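Local coordinates for protein HRI1 (Saccharomyces cerevisiae, PDB 3RBY) that is of unknown function and non-essential, but interacts with the protein HRR25 and may interact with SEC72, at residues N77-P89 against F180-F194. Residues are numbered along the deposited sequence; the frame is centred on the assembly and turned at random.
Sequences NFWLDTNVYLNVP and FLSQKNNNTIEGLNF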
loop_
_atom_site.group_PDB
_atom_site.type_symbol
_atom_site.label_atom_id
_atom_site.label_comp_id
_atom_site.label_asym_id
_atom_site.label_seq_id
_atom_site.Cartn_x
_atom_site.Cartn_y
_atom_site.Cartn_z
ATOM N N ASN A 77 -23.997 -8.897 7.196
ATOM C CA ASN A 77 -24.515 -10.237 7.450
ATOM C C ASN A 77 -24.157 -11.117 6.264
ATOM O O ASN A 77 -24.908 -11.203 5.285
ATOM C CB ASN A 77 -26.032 -10.212 7.697
ATOM C CG ASN A 77 -26.381 -9.599 9.038
ATOM O OD1 ASN A 77 -26.706 -8.414 9.118
ATOM N ND2 ASN A 77 -26.277 -10.396 10.108
ATOM N N PHE A 78 -22.995 -11.753 6.348
ATOM C CA PHE A 78 -22.409 -12.424 5.190
ATOM C C PHE A 78 -23.289 -13.494 4.555
ATOM O O PHE A 78 -23.996 -14.241 5.238
ATOM C CB PHE A 78 -21.050 -13.018 5.573
ATOM C CG PHE A 78 -20.093 -11.996 6.119
ATOM C CD1 PHE A 78 -19.675 -12.041 7.442
ATOM C CD2 PHE A 78 -19.650 -10.959 5.314
ATOM C CE1 PHE A 78 -18.800 -11.080 7.942
ATOM C CE2 PHE A 78 -18.782 -9.994 5.804
ATOM C CZ PHE A 78 -18.357 -10.053 7.123
ATOM N N TRP A 79 -23.249 -13.558 3.235
ATOM C CA TRP A 79 -23.882 -14.657 2.512
ATOM C C TRP A 79 -22.933 -15.866 2.552
ATOM O O TRP A 79 -23.262 -16.929 3.097
ATOM C CB TRP A 79 -24.151 -14.222 1.067
ATOM C CG TRP A 79 -24.852 -15.252 0.243
ATOM C CD1 TRP A 79 -25.679 -16.245 0.693
ATOM C CD2 TRP A 79 -24.768 -15.412 -1.180
ATOM N NE1 TRP A 79 -26.122 -17.004 -0.368
ATOM C CE2 TRP A 79 -25.580 -16.511 -1.526
ATOM C CE3 TRP A 79 -24.101 -14.720 -2.194
ATOM C CZ2 TRP A 79 -25.739 -16.937 -2.847
ATOM C CZ3 TRP A 79 -24.260 -15.141 -3.506
ATOM C CH2 TRP A 79 -25.073 -16.244 -3.820
ATOM N N LEU A 80 -21.751 -15.692 1.961
ATOM C CA LEU A 80 -20.651 -16.637 2.131
ATOM C C LEU A 80 -19.849 -16.248 3.368
ATOM O O LEU A 80 -19.435 -15.098 3.497
ATOM C CB LEU A 80 -19.727 -16.575 0.907
ATOM C CG LEU A 80 -18.730 -17.690 0.567
ATOM C CD1 LEU A 80 -17.398 -17.083 0.125
ATOM C CD2 LEU A 80 -18.529 -18.659 1.720
ATOM N N ASP A 81 -19.634 -17.201 4.272
ATOM C CA ASP A 81 -18.683 -17.040 5.379
ATOM C C ASP A 81 -18.035 -18.397 5.665
ATOM O O ASP A 81 -18.644 -19.255 6.312
ATOM C CB ASP A 81 -19.382 -16.520 6.627
ATOM C CG ASP A 81 -18.433 -16.328 7.797
ATOM O OD1 ASP A 81 -17.336 -16.935 7.795
ATOM O OD2 ASP A 81 -18.793 -15.574 8.735
ATOM N N THR A 82 -16.816 -18.609 5.178
ATOM C CA THR A 82 -16.216 -19.940 5.284
ATOM C C THR A 82 -16.176 -20.441 6.731
ATOM O O THR A 82 -16.182 -21.649 6.979
ATOM C CB THR A 82 -14.808 -20.011 4.651
ATOM O OG1 THR A 82 -13.953 -19.023 5.250
ATOM C CG2 THR A 82 -14.885 -19.800 3.137
ATOM N N ASN A 83 -16.143 -19.520 7.684
ATOM C CA ASN A 83 -16.258 -19.917 9.083
ATOM C C ASN A 83 -17.554 -20.680 9.323
ATOM O O ASN A 83 -17.530 -21.824 9.773
ATOM C CB ASN A 83 -16.190 -18.707 10.022
ATOM C CG ASN A 83 -14.817 -18.043 10.034
ATOM O OD1 ASN A 83 -13.791 -18.664 9.702
ATOM N ND2 ASN A 83 -14.790 -16.766 10.429
ATOM N N VAL A 84 -18.690 -20.055 9.022
ATOM C CA VAL A 84 -19.959 -20.734 9.247
ATOM C C VAL A 84 -20.105 -21.928 8.312
ATOM O O VAL A 84 -20.652 -22.959 8.696
ATOM C CB VAL A 84 -21.207 -19.800 9.148
ATOM C CG1 VAL A 84 -20.820 -18.338 9.306
ATOM C CG2 VAL A 84 -21.965 -20.043 7.856
ATOM N N TYR A 85 -19.619 -21.800 7.088
ATOM C CA TYR A 85 -19.697 -22.921 6.161
ATOM C C TYR A 85 -18.983 -24.134 6.727
ATOM O O TYR A 85 -19.515 -25.234 6.699
ATOM C CB TYR A 85 -19.062 -22.568 4.816
ATOM C CG TYR A 85 -19.323 -23.602 3.749
ATOM C CD1 TYR A 85 -18.477 -24.688 3.587
ATOM C CD2 TYR A 85 -20.424 -23.494 2.905
ATOM C CE1 TYR A 85 -18.715 -25.641 2.606
ATOM C CE2 TYR A 85 -20.670 -24.434 1.917
ATOM C CZ TYR A 85 -19.815 -25.508 1.774
ATOM O OH TYR A 85 -20.061 -26.440 0.789
ATOM N N LEU A 86 -17.767 -23.916 7.226
ATOM C CA LEU A 86 -16.906 -24.991 7.700
ATOM C C LEU A 86 -17.035 -25.239 9.204
ATOM O O LEU A 86 -16.316 -26.081 9.757
ATOM C CB LEU A 86 -15.444 -24.690 7.361
ATOM C CG LEU A 86 -15.085 -24.696 5.875
ATOM C CD1 LEU A 86 -13.630 -24.277 5.656
ATOM C CD2 LEU A 86 -15.358 -26.063 5.256
ATOM N N ASN A 87 -17.937 -24.511 9.862
ATOM C CA ASN A 87 -18.175 -24.707 11.295
ATOM C C ASN A 87 -16.939 -24.435 12.159
ATOM O O ASN A 87 -16.725 -25.100 13.171
ATOM C CB ASN A 87 -18.677 -26.129 11.571
ATOM C CG ASN A 87 -19.984 -26.437 10.865
ATOM O OD1 ASN A 87 -20.009 -27.117 9.830
ATOM N ND2 ASN A 87 -21.082 -25.943 11.424
ATOM N N VAL A 88 -16.135 -23.457 11.754
ATOM C CA VAL A 88 -14.905 -23.123 12.462
ATOM C C VAL A 88 -15.189 -22.594 13.854
ATOM O O VAL A 88 -15.727 -21.492 14.010
ATOM C CB VAL A 88 -14.114 -22.057 11.718
ATOM C CG1 VAL A 88 -12.853 -21.720 12.497
ATOM C CG2 VAL A 88 -13.812 -22.524 10.298
ATOM N N PRO A 89 -14.805 -23.373 14.874
ATOM C CA PRO A 89 -15.135 -23.087 16.277
ATOM C C PRO A 89 -14.449 -21.821 16.761
ATOM O O PRO A 89 -13.442 -21.404 16.178
ATOM C CB PRO A 89 -14.566 -24.301 17.026
ATOM C CG PRO A 89 -14.391 -25.379 15.963
ATOM C CD PRO A 89 -14.005 -24.604 14.734
ATOM N N PHE A 180 -16.696 -17.106 -6.129
ATOM C CA PHE A 180 -16.836 -18.335 -5.358
ATOM C C PHE A 180 -17.958 -19.226 -5.915
ATOM O O PHE A 180 -18.816 -18.771 -6.681
ATOM C CB PHE A 180 -17.030 -18.045 -3.865
ATOM C CG PHE A 180 -18.473 -17.912 -3.440
ATOM C CD1 PHE A 180 -19.157 -16.704 -3.586
ATOM C CD2 PHE A 180 -19.141 -18.991 -2.868
ATOM C CE1 PHE A 180 -20.489 -16.575 -3.188
ATOM C CE2 PHE A 180 -20.482 -18.867 -2.456
ATOM C CZ PHE A 180 -21.150 -17.654 -2.619
ATOM N N LEU A 181 -17.893 -20.509 -5.570
ATOM C CA LEU A 181 -18.956 -21.480 -5.847
ATOM C C LEU A 181 -18.961 -22.479 -4.694
ATOM O O LEU A 181 -17.958 -23.140 -4.439
ATOM C CB LEU A 181 -18.733 -22.197 -7.187
ATOM C CG LEU A 181 -19.789 -23.229 -7.626
ATOM C CD1 LEU A 181 -21.202 -22.593 -7.669
ATOM C CD2 LEU A 181 -19.428 -23.867 -8.977
ATOM N N SER A 182 -20.072 -22.557 -3.968
ATOM C CA SER A 182 -20.168 -23.479 -2.844
ATOM C C SER A 182 -21.358 -24.433 -2.993
ATOM O O SER A 182 -22.404 -24.068 -3.556
ATOM C CB SER A 182 -20.265 -22.716 -1.526
ATOM O OG SER A 182 -21.513 -22.058 -1.417
ATOM N N GLN A 183 -21.184 -25.662 -2.504
ATOM C CA GLN A 183 -22.269 -26.640 -2.490
ATOM C C GLN A 183 -23.178 -26.398 -1.299
ATOM O O GLN A 183 -22.715 -26.421 -0.155
ATOM C CB GLN A 183 -21.725 -28.050 -2.398
ATOM C CG GLN A 183 -21.136 -28.562 -3.676
ATOM C CD GLN A 183 -20.481 -29.904 -3.472
ATOM O OE1 GLN A 183 -20.473 -30.436 -2.359
ATOM N NE2 GLN A 183 -19.929 -30.464 -4.542
ATOM N N LYS A 184 -24.458 -26.161 -1.564
ATOM C CA LYS A 184 -25.421 -25.843 -0.514
ATOM C C LYS A 184 -25.396 -26.846 0.635
ATOM O O LYS A 184 -25.217 -26.469 1.793
ATOM C CB LYS A 184 -26.833 -25.740 -1.095
ATOM C CG LYS A 184 -27.137 -24.399 -1.741
ATOM C CD LYS A 184 -28.558 -23.951 -1.443
ATOM C CE LYS A 184 -29.024 -22.903 -2.440
ATOM N NZ LYS A 184 -29.266 -21.588 -1.788
ATOM N N ASN A 185 -25.589 -28.119 0.305
ATOM C CA ASN A 185 -25.609 -29.179 1.306
ATOM C C ASN A 185 -24.224 -29.761 1.564
ATOM O O ASN A 185 -23.936 -30.895 1.180
ATOM C CB ASN A 185 -26.576 -30.290 0.888
ATOM C CG ASN A 185 -26.866 -31.264 2.011
ATOM O OD1 ASN A 185 -28.003 -31.699 2.193
ATOM N ND2 ASN A 185 -25.837 -31.611 2.775
ATOM N N ASN A 186 -23.371 -28.979 2.217
ATOM C CA ASN A 186 -22.018 -29.423 2.529
ATOM C C ASN A 186 -21.308 -28.491 3.505
ATOM O O ASN A 186 -21.358 -27.270 3.363
ATOM C CB ASN A 186 -21.192 -29.570 1.249
ATOM C CG ASN A 186 -19.904 -30.340 1.472
ATOM O OD1 ASN A 186 -19.417 -31.032 0.578
ATOM N ND2 ASN A 186 -19.346 -30.222 2.671
ATOM N N ASN A 187 -20.647 -29.079 4.497
ATOM C CA ASN A 187 -19.914 -28.309 5.494
ATOM C C ASN A 187 -18.425 -28.629 5.460
ATOM O O ASN A 187 -17.701 -28.372 6.422
ATOM C CB ASN A 187 -20.478 -28.564 6.893
ATOM C CG ASN A 187 -20.943 -29.995 7.083
ATOM O OD1 ASN A 187 -21.715 -30.294 7.994
ATOM N ND2 ASN A 187 -20.473 -30.890 6.221
ATOM N N THR A 188 -17.974 -29.194 4.344
ATOM C CA THR A 188 -16.574 -29.553 4.177
ATOM C C THR A 188 -15.866 -28.729 3.095
ATOM O O THR A 188 -16.486 -28.214 2.151
ATOM C CB THR A 188 -16.386 -31.063 3.845
ATOM O OG1 THR A 188 -16.297 -31.247 2.425
ATOM C CG2 THR A 188 -17.528 -31.911 4.423
ATOM N N ILE A 189 -14.552 -28.634 3.254
ATOM C CA ILE A 189 -13.652 -27.974 2.322
ATOM C C ILE A 189 -13.862 -28.472 0.901
ATOM O O ILE A 189 -13.463 -27.829 -0.082
ATOM C CB ILE A 189 -12.203 -28.264 2.754
ATOM C CG1 ILE A 189 -11.581 -27.029 3.398
ATOM C CG2 ILE A 189 -11.357 -28.833 1.601
ATOM C CD1 ILE A 189 -11.358 -27.174 4.898
ATOM N N GLU A 190 -14.483 -29.638 0.803
ATOM C CA GLU A 190 -14.719 -30.269 -0.483
ATOM C C GLU A 190 -15.820 -29.516 -1.236
ATOM O O GLU A 190 -15.925 -29.576 -2.468
ATOM C CB GLU A 190 -15.100 -31.741 -0.264
ATOM C CG GLU A 190 -14.484 -32.683 -1.271
ATOM C CD GLU A 190 -13.010 -32.404 -1.458
ATOM O OE1 GLU A 190 -12.250 -32.614 -0.485
ATOM O OE2 GLU A 190 -12.615 -31.950 -2.566
ATOM N N GLY A 191 -16.628 -28.787 -0.479
ATOM C CA GLY A 191 -17.719 -28.036 -1.054
ATOM C C GLY A 191 -17.358 -26.636 -1.516
ATOM O O GLY A 191 -18.239 -25.927 -2.001
ATOM N N LEU A 192 -16.092 -26.228 -1.383
ATOM C CA LEU A 192 -15.700 -24.861 -1.776
ATOM C C LEU A 192 -14.905 -24.729 -3.085
ATOM O O LEU A 192 -14.064 -25.571 -3.410
ATOM C CB LEU A 192 -14.953 -24.165 -0.645
ATOM C CG LEU A 192 -15.711 -24.115 0.681
ATOM C CD1 LEU A 192 -14.789 -23.726 1.834
ATOM C CD2 LEU A 192 -16.920 -23.181 0.592
ATOM N N ASN A 193 -15.198 -23.657 -3.825
ATOM C CA ASN A 193 -14.440 -23.261 -5.014
ATOM C C ASN A 193 -14.229 -21.735 -5.067
ATOM O O ASN A 193 -15.152 -20.964 -4.781
ATOM C CB ASN A 193 -15.126 -23.736 -6.302
ATOM C CG ASN A 193 -15.465 -25.215 -6.277
ATOM O OD1 ASN A 193 -14.715 -26.053 -6.803
ATOM N ND2 ASN A 193 -16.613 -25.546 -5.682
ATOM N N PHE A 194 -13.009 -21.306 -5.404
ATOM C CA PHE A 194 -12.716 -19.884 -5.556
ATOM C C PHE A 194 -11.845 -19.677 -6.776
ATOM O O PHE A 194 -11.079 -20.558 -7.161
ATOM C CB PHE A 194 -11.969 -19.324 -4.345
ATOM C CG PHE A 194 -12.664 -19.553 -3.033
ATOM C CD1 PHE A 194 -13.771 -18.789 -2.667
ATOM C CD2 PHE A 194 -12.199 -20.529 -2.152
ATOM C CE1 PHE A 194 -14.414 -19.000 -1.444
ATOM C CE2 PHE A 194 -12.831 -20.748 -0.928
ATOM C CZ PHE A 194 -13.942 -19.983 -0.570
#
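Tyr-85, on the short helix 82-86, reaches across to the beta hairpin whose strands 176-183 and 192-199 are joined by the loop 184-191; the contact thus joins the two antiparallel sheets of this beta-barrel protein, strand 80-81 being an edge of one. It is a worked example of an interface with a largely buried, mostly apolar side and a thinner, solvent-facing rim. With CG anti to the backbone N (chi1 -170°), the Tyr-85 ring extends away from its helix against the loop end of the hairpin. Leu-192 CD2 sits over the centre of one face, a CH-pi contact 3.7 Å from the ring centroid, while Thr-188 O lies at the edge in the ring plane. At the end of the ring, Tyr-85 OH donates to Gln-183 O at 2.8 Å, in the carbonyl plane and on a lone pair; the side-chain amide of Gln-183 turns instead to Glu-214. A phenylalanine here would probably leave the Gln-183 carbonyl without this donor.

The closely packed part, to which Tyr-85 and Leu-192 belong, continues along strand 80-81. Leu-80 lies over the Phe-180 ring, its CG 3.8 Å from the centroid, and its CD1 meets the edge of Phe-194 in plane. Thr-82 CG2 comes within 3.8 Å of Phe-194 CZ, and Phe-51 meets that same ring. Leu-86 packs here too, tip to tip with Leu-192, and its CD1 approaches Ile-189 CD1 at 3.8 Å. Trp-79 borders this core: the edge of Phe-180 points at the face of its six-membered ring in a T-shaped pair, planes at 81°.

The solvent side is looser. There exposed Asn-87, the C-prime residue of the Schellman motif ending the helix, meets exposed Asn-187 mainly through Asn-87 OD1 against Asn-187 CB, 3.3 Å apart.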